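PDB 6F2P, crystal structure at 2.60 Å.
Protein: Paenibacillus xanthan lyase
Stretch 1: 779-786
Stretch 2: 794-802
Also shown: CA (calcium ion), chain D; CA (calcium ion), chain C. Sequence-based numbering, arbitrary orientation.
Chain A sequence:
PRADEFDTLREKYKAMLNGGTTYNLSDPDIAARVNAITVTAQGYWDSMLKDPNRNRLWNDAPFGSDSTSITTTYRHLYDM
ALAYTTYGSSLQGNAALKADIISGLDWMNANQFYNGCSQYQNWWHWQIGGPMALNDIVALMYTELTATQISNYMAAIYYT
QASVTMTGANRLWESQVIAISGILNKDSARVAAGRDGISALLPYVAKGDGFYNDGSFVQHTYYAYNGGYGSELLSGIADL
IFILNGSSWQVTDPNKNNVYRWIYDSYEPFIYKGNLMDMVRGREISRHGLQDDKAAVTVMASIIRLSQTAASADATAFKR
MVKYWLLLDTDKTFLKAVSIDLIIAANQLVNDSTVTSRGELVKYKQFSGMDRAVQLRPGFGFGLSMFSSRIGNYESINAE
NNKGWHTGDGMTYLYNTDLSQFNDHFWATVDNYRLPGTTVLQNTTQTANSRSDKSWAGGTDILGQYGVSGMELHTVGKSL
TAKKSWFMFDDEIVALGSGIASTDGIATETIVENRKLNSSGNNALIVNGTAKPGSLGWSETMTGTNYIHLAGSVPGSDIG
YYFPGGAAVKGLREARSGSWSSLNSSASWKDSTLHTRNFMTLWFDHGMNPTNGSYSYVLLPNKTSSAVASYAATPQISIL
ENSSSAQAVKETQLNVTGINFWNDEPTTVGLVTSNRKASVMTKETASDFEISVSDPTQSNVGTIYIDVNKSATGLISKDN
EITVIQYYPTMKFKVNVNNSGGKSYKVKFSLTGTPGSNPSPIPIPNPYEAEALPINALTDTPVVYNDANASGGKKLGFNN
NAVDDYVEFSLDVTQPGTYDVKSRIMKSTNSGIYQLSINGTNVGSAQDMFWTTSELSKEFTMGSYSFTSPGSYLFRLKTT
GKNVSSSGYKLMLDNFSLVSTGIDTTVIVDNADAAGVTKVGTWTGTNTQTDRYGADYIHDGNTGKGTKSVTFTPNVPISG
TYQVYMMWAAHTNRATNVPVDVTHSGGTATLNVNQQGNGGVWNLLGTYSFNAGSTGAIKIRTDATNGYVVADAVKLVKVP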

# COMPACT_ATOMS: atom_id res chain seq x y z
N THR A 779 0.85 23.88 -9.59
CA THR A 779 0.33 24.04 -10.94
C THR A 779 1.47 24.10 -11.94
O THR A 779 1.32 23.77 -13.12
CB THR A 779 -0.45 25.35 -11.09
OG1 THR A 779 0.45 26.45 -10.94
CG2 THR A 779 -1.54 25.43 -10.07
N ASP A 780 2.61 24.56 -11.44
CA ASP A 780 3.81 24.73 -12.25
C ASP A 780 5.01 24.16 -11.50
O ASP A 780 5.17 24.38 -10.30
CB ASP A 780 4.03 26.21 -12.55
CG ASP A 780 3.10 26.72 -13.63
OD1 ASP A 780 1.94 27.05 -13.30
OD2 ASP A 780 3.54 26.79 -14.80
N THR A 781 5.86 23.43 -12.22
CA THR A 781 7.05 22.84 -11.60
C THR A 781 8.15 23.87 -11.34
O THR A 781 8.61 24.55 -12.25
CB THR A 781 7.61 21.70 -12.45
OG1 THR A 781 6.62 20.68 -12.58
CG2 THR A 781 8.85 21.12 -11.80
N PRO A 782 8.58 23.98 -10.07
CA PRO A 782 9.69 24.86 -9.73
C PRO A 782 11.04 24.17 -9.93
O PRO A 782 11.10 22.94 -9.94
CB PRO A 782 9.46 25.13 -8.24
CG PRO A 782 8.85 23.87 -7.75
CD PRO A 782 7.99 23.34 -8.88
N VAL A 783 12.09 24.96 -10.09
CA VAL A 783 13.44 24.42 -10.23
C VAL A 783 14.36 25.09 -9.20
O VAL A 783 14.22 26.28 -8.92
CB VAL A 783 14.01 24.69 -11.65
CG1 VAL A 783 15.39 24.08 -11.80
CG2 VAL A 783 13.06 24.16 -12.70
N VAL A 784 15.28 24.31 -8.63
CA VAL A 784 16.26 24.84 -7.69
C VAL A 784 17.49 25.36 -8.43
O VAL A 784 18.07 24.67 -9.26
CB VAL A 784 16.70 23.76 -6.68
CG1 VAL A 784 17.84 24.27 -5.82
CG2 VAL A 784 15.53 23.31 -5.82
N TYR A 785 17.89 26.59 -8.12
CA TYR A 785 19.12 27.15 -8.67
C TYR A 785 20.13 27.41 -7.56
O TYR A 785 19.76 27.67 -6.41
CB TYR A 785 18.83 28.45 -9.40
CG TYR A 785 17.88 28.31 -10.56
CD1 TYR A 785 18.30 27.80 -11.77
CD2 TYR A 785 16.55 28.70 -10.44
CE1 TYR A 785 17.43 27.67 -12.85
CE2 TYR A 785 15.67 28.58 -11.50
CZ TYR A 785 16.12 28.06 -12.70
OH TYR A 785 15.25 27.93 -13.77
N ASN A 786 21.42 27.33 -7.89
CA ASN A 786 22.45 27.67 -6.92
C ASN A 786 22.74 29.16 -6.89
O ASN A 786 22.61 29.86 -7.90
CB ASN A 786 23.73 26.87 -7.18
CG ASN A 786 23.50 25.38 -7.11
OD1 ASN A 786 22.74 24.90 -6.27
ND2 ASN A 786 24.14 24.64 -8.01
N LYS A 794 21.09 27.79 -2.00
CA LYS A 794 20.11 27.41 -3.00
C LYS A 794 18.84 28.22 -2.88
O LYS A 794 18.41 28.58 -1.78
CB LYS A 794 19.78 25.91 -2.90
CG LYS A 794 20.96 24.98 -3.18
CD LYS A 794 20.56 23.53 -3.01
CE LYS A 794 21.70 22.60 -3.38
NZ LYS A 794 22.12 22.78 -4.80
N LYS A 795 18.22 28.52 -4.02
CA LYS A 795 16.93 29.18 -4.03
C LYS A 795 15.96 28.37 -4.91
O LYS A 795 16.39 27.58 -5.75
CB LYS A 795 17.07 30.61 -4.54
CG LYS A 795 17.62 30.70 -5.95
CD LYS A 795 18.08 32.11 -6.31
CE LYS A 795 18.61 32.14 -7.74
NZ LYS A 795 19.53 33.27 -7.98
N LEU A 796 14.66 28.56 -4.71
CA LEU A 796 13.66 27.84 -5.49
C LEU A 796 12.97 28.77 -6.48
O LEU A 796 12.27 29.70 -6.08
CB LEU A 796 12.61 27.18 -4.58
CG LEU A 796 11.67 26.22 -5.32
CD1 LEU A 796 12.48 25.12 -5.97
CD2 LEU A 796 10.61 25.64 -4.40
N GLY A 797 13.19 28.52 -7.76
CA GLY A 797 12.63 29.35 -8.81
C GLY A 797 11.28 28.83 -9.23
O GLY A 797 11.18 27.77 -9.83
N PHE A 798 10.23 29.57 -8.89
CA PHE A 798 8.90 29.24 -9.37
C PHE A 798 8.88 29.48 -10.86
O PHE A 798 9.61 30.34 -11.36
CB PHE A 798 7.84 30.13 -8.71
CG PHE A 798 7.56 29.80 -7.28
CD1 PHE A 798 8.50 29.14 -6.49
CD2 PHE A 798 6.34 30.13 -6.71
CE1 PHE A 798 8.24 28.84 -5.16
CE2 PHE A 798 6.06 29.83 -5.38
CZ PHE A 798 7.01 29.18 -4.60
N ASN A 799 8.06 28.73 -11.59
CA ASN A 799 7.92 28.92 -13.03
C ASN A 799 6.50 29.31 -13.40
O ASN A 799 6.09 29.15 -14.54
CB ASN A 799 8.34 27.67 -13.78
CG ASN A 799 9.84 27.50 -13.81
OD1 ASN A 799 10.56 28.40 -14.24
ND2 ASN A 799 10.32 26.36 -13.33
N ASN A 800 5.77 29.83 -12.41
CA ASN A 800 4.37 30.19 -12.55
C ASN A 800 4.08 31.08 -13.75
O ASN A 800 4.73 32.11 -13.94
CB ASN A 800 3.88 30.85 -11.26
CG ASN A 800 4.06 29.95 -10.05
OD1 ASN A 800 5.01 29.17 -9.98
ND2 ASN A 800 3.14 30.04 -9.09
N ASN A 801 3.10 30.64 -14.56
CA ASN A 801 2.73 31.25 -15.84
C ASN A 801 1.75 32.39 -15.70
O ASN A 801 1.82 33.36 -16.45
CB ASN A 801 2.02 30.24 -16.74
CG ASN A 801 2.86 29.06 -17.09
OD1 ASN A 801 2.44 27.92 -16.92
ND2 ASN A 801 4.06 29.32 -17.60
N ALA A 802 0.81 32.24 -14.79
CA ALA A 802 -0.38 33.08 -14.79
C ALA A 802 -0.99 33.22 -13.41
O ALA A 802 -0.57 32.56 -12.46
CB ALA A 802 -1.41 32.51 -15.76
CA CA D . 0.54 27.66 -15.23
CA CA C . 17.55 28.30 0.47
O HOH W 1 6.85 26.71 -9.93

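Residues 783-786 and the strand that begins at Lys794 lie side by side as an antiparallel pair, their axes approaching to 4.6 Å and their N-to-C directions 140° apart. Two hydrogen-bonded pairs set the register. Val783 N donates to Gly797 O (3.0 Å) and Gly797 N to Val783 O (2.7 Å); two residues along, Tyr785 N donates to Lys795 O and Lys795 N to Tyr785 O, each at 3.0 Å. The intervening pair, Val784 with Leu796, and the terminal pair, Asn786 with Lys794, are non-hydrogen-bonded, and there the CA atoms draw in to 4.5 and 4.6 Å. In these narrow positions the backbone carbons meet carbonyls instead: Val784 CA lies 3.4 Å from Lys795 O, and Lys794 CA 3.4 Å from Tyr785 O.

Alternation sends Val784, Leu796, Asn786 and Lys794 to one face of the sheet. Branched, apolar Val784 suits a strand and packs its CG2 3.5 Å from CD1 of buried Leu796. The same CD1 lies 3.8 Å from Pro782 CB, so the leucine joins the strand contact to the loop before it. Proline has no backbone N-H to donate, and Pro782 contributes apolar surface just ahead of the first bonded pair. At the other end, the long Lys794 side chain reaches along this face until NZ donates to Asn786 OD1 at 2.7 Å, a neutral amide oxygen accepting from a charged amine.

On the other face stand Val783, Tyr785 and Lys795. Gly797 has no side chain, and this leaves room for the tyrosine: Tyr785 CE2 lies 4.1 Å from Gly797 CA, which sits at the ring edge, whereas an ideal CB on the glycine would come within 2.7 Å of CE2, a clash. The aliphatic part of Lys795 passes beside the tyrosine, its CE 4.1 Å from Tyr785 CB.

Beyond the strands, side chains, water and metal take over. Asn799 points toward the first stretch and its ND2 donates to Thr781 O at 2.7 Å, nearly linearly, an amide doing what a backbone N-H did earlier. A water bridges the loops, donating to Asp780 O (2.9 Å) and Asn800 OD1 (3.1 Å) and accepting from Asn799 N (2.9 Å). Finally, Asp780 OD1 and Asn801 OD1 each bind one calcium ion at 2.5 Å; carboxylate and amide oxygens are both good ligands for this hard cation, which thereby ties the two loops together. A second calcium, 2.4 Å from Lys794 O, is otherwise held from elsewhere in the structure.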